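Local structure of 2-Keto-3-deoxy-(6-phospho-)gluconate aldolase (Thermoproteus tenax, 2R91) at residues S180-V188 with L205-A213; A93-Y101 with A111-S119. The protein is an aldolase of the dihydrodipicolinate synthetase family, built on a TIM barrel and assembled from four chains. All coordinates share one frame; numbering follows the deposited sequence.

Contact 1 (S180-V188 with L205-A213)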
loop_
_atom_site.group_PDB
_atom_site.type_symbol
_atom_site.label_atom_id
_atom_site.label_comp_id
_atom_site.label_asym_id
_atom_site.label_seq_id
_atom_site.Cartn_x
_atom_site.Cartn_y
_atom_site.Cartn_z
ATOM N N SER A 180 7.039 6.976 -18.319
ATOM C CA SER A 180 7.237 5.581 -18.757
ATOM C C SER A 180 6.129 5.113 -19.696
ATOM O O SER A 180 6.219 4.008 -20.269
ATOM C CB SER A 180 7.291 4.694 -17.526
ATOM O OG SER A 180 5.969 4.607 -17.014
ATOM N N LEU A 181 5.075 5.919 -19.859
ATOM C CA LEU A 181 3.912 5.553 -20.693
ATOM C C LEU A 181 3.663 6.445 -21.928
ATOM O O LEU A 181 2.564 6.425 -22.500
ATOM C CB LEU A 181 2.619 5.450 -19.855
ATOM C CG LEU A 181 2.553 4.332 -18.806
ATOM C CD1 LEU A 181 1.322 4.460 -17.894
ATOM C CD2 LEU A 181 2.586 2.939 -19.539
ATOM N N VAL A 182 4.655 7.224 -22.347
ATOM C CA VAL A 182 4.475 8.089 -23.531
ATOM C C VAL A 182 4.158 7.281 -24.799
ATOM O O VAL A 182 3.169 7.510 -25.496
ATOM C CB VAL A 182 5.706 8.978 -23.755
ATOM C CG1 VAL A 182 5.621 9.705 -25.105
ATOM C CG2 VAL A 182 5.824 10.034 -22.578
ATOM N N PHE A 183 5.038 6.334 -25.095
ATOM C CA PHE A 183 4.814 5.386 -26.182
ATOM C C PHE A 183 3.434 4.735 -26.079
ATOM O O PHE A 183 2.615 4.846 -26.994
ATOM C CB PHE A 183 5.982 4.376 -26.180
ATOM C CG PHE A 183 5.689 3.071 -26.851
ATOM C CD1 PHE A 183 5.090 3.026 -28.105
ATOM C CD2 PHE A 183 6.096 1.879 -26.247
ATOM C CE1 PHE A 183 4.834 1.782 -28.740
ATOM C CE2 PHE A 183 5.857 0.635 -26.873
ATOM C CZ PHE A 183 5.251 0.586 -28.098
ATOM N N ALA A 184 3.154 4.084 -24.959
ATOM C CA ALA A 184 1.892 3.396 -24.767
ATOM C C ALA A 184 0.656 4.301 -24.923
ATOM O O ALA A 184 -0.347 3.904 -25.532
ATOM C CB ALA A 184 1.874 2.707 -23.414
ATOM N N SER A 185 0.724 5.512 -24.370
ATOM C CA SER A 185 -0.383 6.488 -24.540
ATOM C C SER A 185 -0.696 6.803 -26.008
ATOM O O SER A 185 -1.847 6.859 -26.401
ATOM C CB SER A 185 -0.026 7.799 -23.816
ATOM O OG SER A 185 0.139 7.561 -22.437
ATOM N N PHE A 186 0.321 7.086 -26.807
ATOM C CA PHE A 186 0.076 7.306 -28.248
ATOM C C PHE A 186 -0.462 6.045 -28.941
ATOM O O PHE A 186 -1.397 6.101 -29.767
ATOM C CB PHE A 186 1.338 7.812 -28.916
ATOM C CG PHE A 186 1.751 9.209 -28.463
ATOM C CD1 PHE A 186 0.814 10.246 -28.387
ATOM C CD2 PHE A 186 3.073 9.477 -28.147
ATOM C CE1 PHE A 186 1.217 11.549 -27.969
ATOM C CE2 PHE A 186 3.480 10.754 -27.734
ATOM C CZ PHE A 186 2.542 11.785 -27.658
ATOM N N ALA A 187 0.118 4.904 -28.582
ATOM C CA ALA A 187 -0.320 3.600 -29.137
ATOM C C ALA A 187 -1.798 3.300 -28.890
ATOM O O ALA A 187 -2.504 2.727 -29.754
ATOM C CB ALA A 187 0.547 2.502 -28.560
ATOM N N VAL A 188 -2.301 3.675 -27.720
ATOM C CA VAL A 188 -3.703 3.404 -27.433
ATOM C C VAL A 188 -4.585 4.597 -27.795
ATOM O O VAL A 188 -5.799 4.569 -27.568
ATOM C CB VAL A 188 -3.977 2.939 -25.963
ATOM C CG1 VAL A 188 -3.216 1.643 -25.630
ATOM C CG2 VAL A 188 -3.673 4.074 -24.931
ATOM N N LEU A 205 10.021 13.037 -27.422
ATOM C CA LEU A 205 8.600 12.714 -27.328
ATOM C C LEU A 205 7.955 12.831 -28.705
ATOM O O LEU A 205 7.093 12.044 -29.059
ATOM C CB LEU A 205 7.873 13.646 -26.326
ATOM C CG LEU A 205 8.394 13.688 -24.881
ATOM C CD1 LEU A 205 7.321 14.366 -23.988
ATOM C CD2 LEU A 205 8.727 12.280 -24.348
ATOM N N ALA A 206 8.352 13.855 -29.458
ATOM C CA ALA A 206 7.832 14.056 -30.823
ATOM C C ALA A 206 8.287 12.893 -31.706
ATOM O O ALA A 206 7.524 12.413 -32.525
ATOM C CB ALA A 206 8.323 15.408 -31.397
ATOM N N GLY A 207 9.525 12.451 -31.526
ATOM C CA GLY A 207 10.021 11.255 -32.238
ATOM C C GLY A 207 9.186 10.021 -31.926
ATOM O O GLY A 207 8.827 9.257 -32.829
ATOM N N ILE A 208 8.835 9.831 -30.655
ATOM C CA ILE A 208 7.950 8.707 -30.304
ATOM C C ILE A 208 6.597 8.830 -30.980
ATOM O O ILE A 208 6.081 7.861 -31.544
ATOM C CB ILE A 208 7.762 8.587 -28.773
ATOM C CG1 ILE A 208 9.109 8.264 -28.111
ATOM C CG2 ILE A 208 6.674 7.535 -28.444
ATOM C CD1 ILE A 208 9.041 8.148 -26.565
ATOM N N ARG A 209 5.988 10.015 -30.899
ATOM C CA ARG A 209 4.673 10.235 -31.514
ATOM C C ARG A 209 4.707 9.971 -33.039
ATOM O O ARG A 209 3.801 9.327 -33.593
ATOM C CB ARG A 209 4.204 11.695 -31.270
ATOM C CG ARG A 209 2.754 11.922 -31.697
ATOM C CD ARG A 209 2.251 13.360 -31.374
ATOM N NE ARG A 209 3.100 14.357 -32.030
ATOM C CZ ARG A 209 3.046 15.669 -31.796
ATOM N NH1 ARG A 209 2.193 16.150 -30.895
ATOM N NH2 ARG A 209 3.893 16.479 -32.424
ATOM N N ASP A 210 5.730 10.513 -33.700
ATOM C CA ASP A 210 5.952 10.298 -35.145
ATOM C C ASP A 210 6.072 8.815 -35.475
ATOM O O ASP A 210 5.490 8.314 -36.446
ATOM C CB ASP A 210 7.253 10.978 -35.570
ATOM C CG ASP A 210 7.116 12.494 -35.697
ATOM O OD1 ASP A 210 5.975 13.000 -35.633
ATOM O OD2 ASP A 210 8.156 13.172 -35.840
ATOM N N ALA A 211 6.833 8.112 -34.650
ATOM C CA ALA A 211 7.088 6.709 -34.891
ATOM C C ALA A 211 5.808 5.920 -34.749
ATOM O O ALA A 211 5.500 5.086 -35.584
ATOM C CB ALA A 211 8.189 6.175 -33.953
ATOM N N VAL A 212 5.057 6.157 -33.686
ATOM C CA VAL A 212 3.793 5.462 -33.515
ATOM C C VAL A 212 2.843 5.735 -34.697
ATOM O O VAL A 212 2.200 4.818 -35.208
ATOM C CB VAL A 212 3.108 5.799 -32.145
ATOM C CG1 VAL A 212 1.706 5.226 -32.099
ATOM C CG2 VAL A 212 3.939 5.272 -30.966
ATOM N N ALA A 213 2.754 6.987 -35.133
ATOM C CA ALA A 213 1.868 7.353 -36.258
ATOM C C ALA A 213 2.279 6.709 -37.595
ATOM O O ALA A 213 1.424 6.412 -38.420
ATOM C CB ALA A 213 1.799 8.862 -36.423
#
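The Phe186 ring carries the aliphatic part of Arg209 on one face: CG of Arg209 stands 4.0 Å from the ring centroid of Phe186, only 7° off the ring normal, a CH-pi contact. Arg209 CB comes within 3.7 Å of Phe186 CE2, and Ile208 CG2 meets the same ring at its edge. Phe183 is met differently: CG2 of Val212 lies in the plane of its ring, 3.8 Å from CD1 of Phe183. With CG anti to the carbonyl carbon (chi1 -67°), Phe186 leans its ring over helix 205-213, whereas the Phe183 ring goes off to the other flank, where Ile217 and Gln224 of helix 217-237 touch it. Between the two rings run the branched side chains. Ile208 CG2 presses on the backbone at Phe183 CA, 3.6 Å away, and its CD1 reaches Val182 CG1 at 4.0 Å. Val212 fills the next turn, its CG1 against the backbone of Phe186 and Ala187, which a beta-branched side chain can reach close to its own helix. Leu205 closes the other end, CD2 against both methyls of Val182. The helix axes approach to 9.4 Å at a crossing angle of -37°. At the start of helix 182-187, the N-cap residue Leu181 accepts at its O from Ser185 N and, from the opposite face of the carbonyl plane, Ser185 OG (2.7 Å from Leu181 O), which gives that buried hydroxyl an acceptor. The Arg209 chain bends at chi3, and its NH1 bonds Met1 O and forms a salt bridge with Asp34. The interface itself is therefore held by apolar and CH-pi contacts, while the arginine's charge is met outside it.

Contact 2 (A93-Y101 with A111-S119); sequences AVASLPPYY and AKYFRDLCS
In the beta-alpha-beta unit made by strand 93-96, helix 107-120 and strand 125-129 of the TIM barrel, this contact lays the end of strand 93-96 and its following loop against the returning helix, whose short segment runs at 167° to the strand. Its one polar link is a hydrogen bond from Tyr113 OH to Ser96 OG, 2.7 Å long, with the serine oxygen in the plane of the tyrosine ring. Ser96 OG in turn donates to Leu97 O at 2.6 Å, tilted 18° from the carbonyl plane, so the small hydroxyl relays between ring and backbone. Tyr113 projects CG anti to its own nitrogen (chi1 179°), which carries the phenol across to the strand. Over one of its faces sits Pro99 CG, a CH-pi contact 4.2 Å from the Tyr113 ring centroid. Phe114 receives Tyr113 CD2 over the centre of one face and Ser96 O in plane at its edge, the oxygen 3.5 Å from Phe114 CE1; its CZ is 3.6 Å from Pro98 CA. The prolines suit the place because their rigid rings present CH groups, Pro99 to the face of Tyr113 and Pro98 to the end of Phe114. Leu117 CD2 completes the contact against Ser96 CB at 3.5 Å. Tyr113 and Leu117 also touch Ala79 of helix 76-88, Phe114 leans on Leu127 of strand 125-129, and strand 93-96 hydrogen-bonds to its neighbours through Val69 and Phe126.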
loop_
_atom_site.group_PDB
_atom_site.type_symbol
_atom_site.label_atom_id
_atom_site.label_comp_id
_atom_site.label_asym_id
_atom_site.label_seq_id
_atom_site.Cartn_x
_atom_site.Cartn_y
_atom_site.Cartn_z
ATOM N N ALA A 93 -7.810 26.249 -20.588
ATOM C CA ALA A 93 -8.482 25.424 -19.590
ATOM C C ALA A 93 -7.813 25.657 -18.236
ATOM O O ALA A 93 -6.710 26.183 -18.181
ATOM C CB ALA A 93 -8.400 23.912 -19.973
ATOM N N VAL A 94 -8.475 25.271 -17.155
ATOM C CA VAL A 94 -7.769 25.170 -15.864
ATOM C C VAL A 94 -7.828 23.719 -15.403
ATOM O O VAL A 94 -8.717 22.986 -15.819
ATOM C CB VAL A 94 -8.401 26.058 -14.772
ATOM C CG1 VAL A 94 -8.177 27.569 -15.120
ATOM C CG2 VAL A 94 -9.884 25.746 -14.616
ATOM N N ALA A 95 -6.888 23.312 -14.546
ATOM C CA ALA A 95 -6.889 21.957 -14.002
ATOM C C ALA A 95 -6.752 22.058 -12.501
ATOM O O ALA A 95 -6.239 23.054 -11.996
ATOM C CB ALA A 95 -5.730 21.140 -14.582
ATOM N N SER A 96 -7.180 21.030 -11.782
ATOM C CA SER A 96 -6.883 20.960 -10.348
ATOM C C SER A 96 -6.611 19.540 -9.874
ATOM O O SER A 96 -7.323 18.598 -10.246
ATOM C CB SER A 96 -8.022 21.570 -9.475
ATOM O OG SER A 96 -7.586 21.655 -8.123
ATOM N N LEU A 97 -5.578 19.401 -9.051
ATOM C CA LEU A 97 -5.459 18.261 -8.167
ATOM C C LEU A 97 -6.732 18.210 -7.341
ATOM O O LEU A 97 -7.338 19.258 -7.065
ATOM C CB LEU A 97 -4.273 18.469 -7.219
ATOM C CG LEU A 97 -2.869 18.513 -7.846
ATOM C CD1 LEU A 97 -1.827 19.101 -6.889
ATOM C CD2 LEU A 97 -2.418 17.087 -8.269
ATOM N N PRO A 98 -7.119 16.994 -6.887
ATOM C CA PRO A 98 -8.094 16.916 -5.811
ATOM C C PRO A 98 -7.457 17.492 -4.533
ATOM O O PRO A 98 -6.243 17.525 -4.411
ATOM C CB PRO A 98 -8.274 15.399 -5.595
ATOM C CG PRO A 98 -7.714 14.718 -6.873
ATOM C CD PRO A 98 -6.616 15.668 -7.316
ATOM N N PRO A 99 -8.278 17.905 -3.571
ATOM C CA PRO A 99 -7.691 18.289 -2.272
ATOM C C PRO A 99 -6.681 17.221 -1.811
ATOM O O PRO A 99 -7.006 16.031 -1.812
ATOM C CB PRO A 99 -8.923 18.311 -1.340
ATOM C CG PRO A 99 -10.064 18.856 -2.315
ATOM C CD PRO A 99 -9.748 18.061 -3.614
ATOM N N TYR A 100 -5.472 17.647 -1.466
ATOM C CA TYR A 100 -4.383 16.747 -1.089
ATOM C C TYR A 100 -3.972 16.950 0.383
ATOM O O TYR A 100 -4.631 17.686 1.138
ATOM C CB TYR A 100 -3.180 16.962 -2.036
ATOM C CG TYR A 100 -2.790 18.440 -2.224
ATOM C CD1 TYR A 100 -1.840 19.033 -1.396
ATOM C CD2 TYR A 100 -3.349 19.214 -3.243
ATOM C CE1 TYR A 100 -1.471 20.391 -1.554
ATOM C CE2 TYR A 100 -2.990 20.555 -3.411
ATOM C CZ TYR A 100 -2.054 21.131 -2.555
ATOM O OH TYR A 100 -1.685 22.442 -2.723
ATOM N N TYR A 101 -2.917 16.254 0.784
ATOM C CA TYR A 101 -2.437 16.199 2.163
ATOM C C TYR A 101 -3.394 15.508 3.187
ATOM O O TYR A 101 -3.065 14.474 3.754
ATOM C CB TYR A 101 -1.979 17.602 2.699
ATOM C CG TYR A 101 -1.438 17.385 4.072
ATOM C CD1 TYR A 101 -0.178 16.812 4.236
ATOM C CD2 TYR A 101 -2.221 17.625 5.211
ATOM C CE1 TYR A 101 0.331 16.523 5.510
ATOM C CE2 TYR A 101 -1.746 17.294 6.495
ATOM C CZ TYR A 101 -0.457 16.772 6.624
ATOM O OH TYR A 101 0.051 16.416 7.842
ATOM N N ALA A 111 -16.267 16.606 -3.862
ATOM C CA ALA A 111 -17.215 16.976 -4.925
ATOM C C ALA A 111 -17.515 18.455 -4.917
ATOM O O ALA A 111 -17.578 19.063 -5.965
ATOM C CB ALA A 111 -18.536 16.181 -4.784
ATOM N N LYS A 112 -17.742 19.021 -3.731
ATOM C CA LYS A 112 -18.022 20.451 -3.603
ATOM C C LYS A 112 -16.863 21.262 -4.151
ATOM O O LYS A 112 -17.080 22.223 -4.890
ATOM C CB LYS A 112 -18.283 20.852 -2.127
ATOM C CG LYS A 112 -18.573 22.356 -1.959
ATOM C CD LYS A 112 -19.109 22.688 -0.570
ATOM C CE LYS A 112 -19.301 24.209 -0.364
ATOM N NZ LYS A 112 -20.137 24.832 -1.428
ATOM N N TYR A 113 -15.639 20.881 -3.783
ATOM C CA TYR A 113 -14.434 21.525 -4.323
ATOM C C TYR A 113 -14.444 21.641 -5.848
ATOM O O TYR A 113 -14.289 22.733 -6.410
ATOM C CB TYR A 113 -13.165 20.767 -3.893
ATOM C CG TYR A 113 -11.900 21.398 -4.472
ATOM C CD1 TYR A 113 -11.398 22.608 -3.944
ATOM C CD2 TYR A 113 -11.226 20.809 -5.562
ATOM C CE1 TYR A 113 -10.250 23.212 -4.465
ATOM C CE2 TYR A 113 -10.095 21.378 -6.078
ATOM C CZ TYR A 113 -9.601 22.590 -5.535
ATOM O OH TYR A 113 -8.462 23.165 -6.053
ATOM N N PHE A 114 -14.586 20.502 -6.526
ATOM C CA PHE A 114 -14.603 20.513 -7.995
ATOM C C PHE A 114 -15.820 21.218 -8.556
ATOM O O PHE A 114 -15.694 21.961 -9.495
ATOM C CB PHE A 114 -14.458 19.084 -8.591
ATOM C CG PHE A 114 -13.033 18.558 -8.528
ATOM C CD1 PHE A 114 -12.089 18.983 -9.439
ATOM C CD2 PHE A 114 -12.662 17.635 -7.564
ATOM C CE1 PHE A 114 -10.766 18.529 -9.397
ATOM C CE2 PHE A 114 -11.349 17.175 -7.500
ATOM C CZ PHE A 114 -10.393 17.624 -8.437
ATOM N N ARG A 115 -16.986 21.033 -7.961
ATOM C CA ARG A 115 -18.172 21.718 -8.509
ATOM C C ARG A 115 -18.082 23.245 -8.374
ATOM O O ARG A 115 -18.437 23.984 -9.290
ATOM C CB ARG A 115 -19.438 21.160 -7.879
ATOM C CG ARG A 115 -19.718 19.764 -8.427
ATOM C CD ARG A 115 -20.725 19.034 -7.606
ATOM N NE ARG A 115 -21.019 17.711 -8.154
ATOM C CZ ARG A 115 -21.667 16.757 -7.490
ATOM N NH1 ARG A 115 -22.066 16.980 -6.236
ATOM N NH2 ARG A 115 -21.920 15.581 -8.068
ATOM N N ASP A 116 -17.551 23.715 -7.254
ATOM C CA ASP A 116 -17.294 25.138 -7.101
ATOM C C ASP A 116 -16.325 25.688 -8.147
ATOM O O ASP A 116 -16.474 26.806 -8.647
ATOM C CB ASP A 116 -16.749 25.418 -5.713
ATOM C CG ASP A 116 -17.831 25.431 -4.667
ATOM O OD1 ASP A 116 -19.012 25.198 -5.021
ATOM O OD2 ASP A 116 -17.497 25.652 -3.491
ATOM N N LEU A 117 -15.297 24.912 -8.471
ATOM C CA LEU A 117 -14.375 25.324 -9.516
ATOM C C LEU A 117 -15.070 25.435 -10.871
ATOM O O LEU A 117 -14.889 26.423 -11.613
ATOM C CB LEU A 117 -13.256 24.290 -9.610
ATOM C CG LEU A 117 -11.817 24.745 -9.676
ATOM C CD1 LEU A 117 -11.560 25.969 -8.765
ATOM C CD2 LEU A 117 -10.917 23.538 -9.286
ATOM N N CYS A 118 -15.847 24.416 -11.218
ATOM C CA CYS A 118 -16.595 24.445 -12.484
ATOM C C CYS A 118 -17.552 25.646 -12.580
ATOM O O CYS A 118 -17.736 26.213 -13.660
ATOM C CB CYS A 118 -17.378 23.141 -12.690
ATOM S SG CYS A 118 -16.328 21.646 -12.989
ATOM N N SER A 119 -18.154 26.032 -11.457
ATOM C CA SER A 119 -19.101 27.160 -11.437
ATOM C C SER A 119 -18.409 28.488 -11.620
ATOM O O SER A 119 -19.044 29.463 -12.031
ATOM C CB SER A 119 -19.844 27.219 -10.111
ATOM O OG SER A 119 -20.675 26.098 -9.962
#

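Going from the N terminus, the chain first makes contact 2, where helix 107-120 folds back on strand 93-96 and nine residues separate 93-101 from 111-119, and then contact 1, where 16 residues separate 180-188 from 205-213. The two follow in series, neither nested nor crossed. Contact 2 joins strand to helix within the fourth barrel unit; contact 1 joins the helices before and after strand 192-193 in the sequence, near the first strand, 2-6. Their centres are about 29 Å apart and their nearest atoms about 16 Å, so they do not touch; both belong to the same closed barrel. The two contacts lie near two different neighbouring subunits.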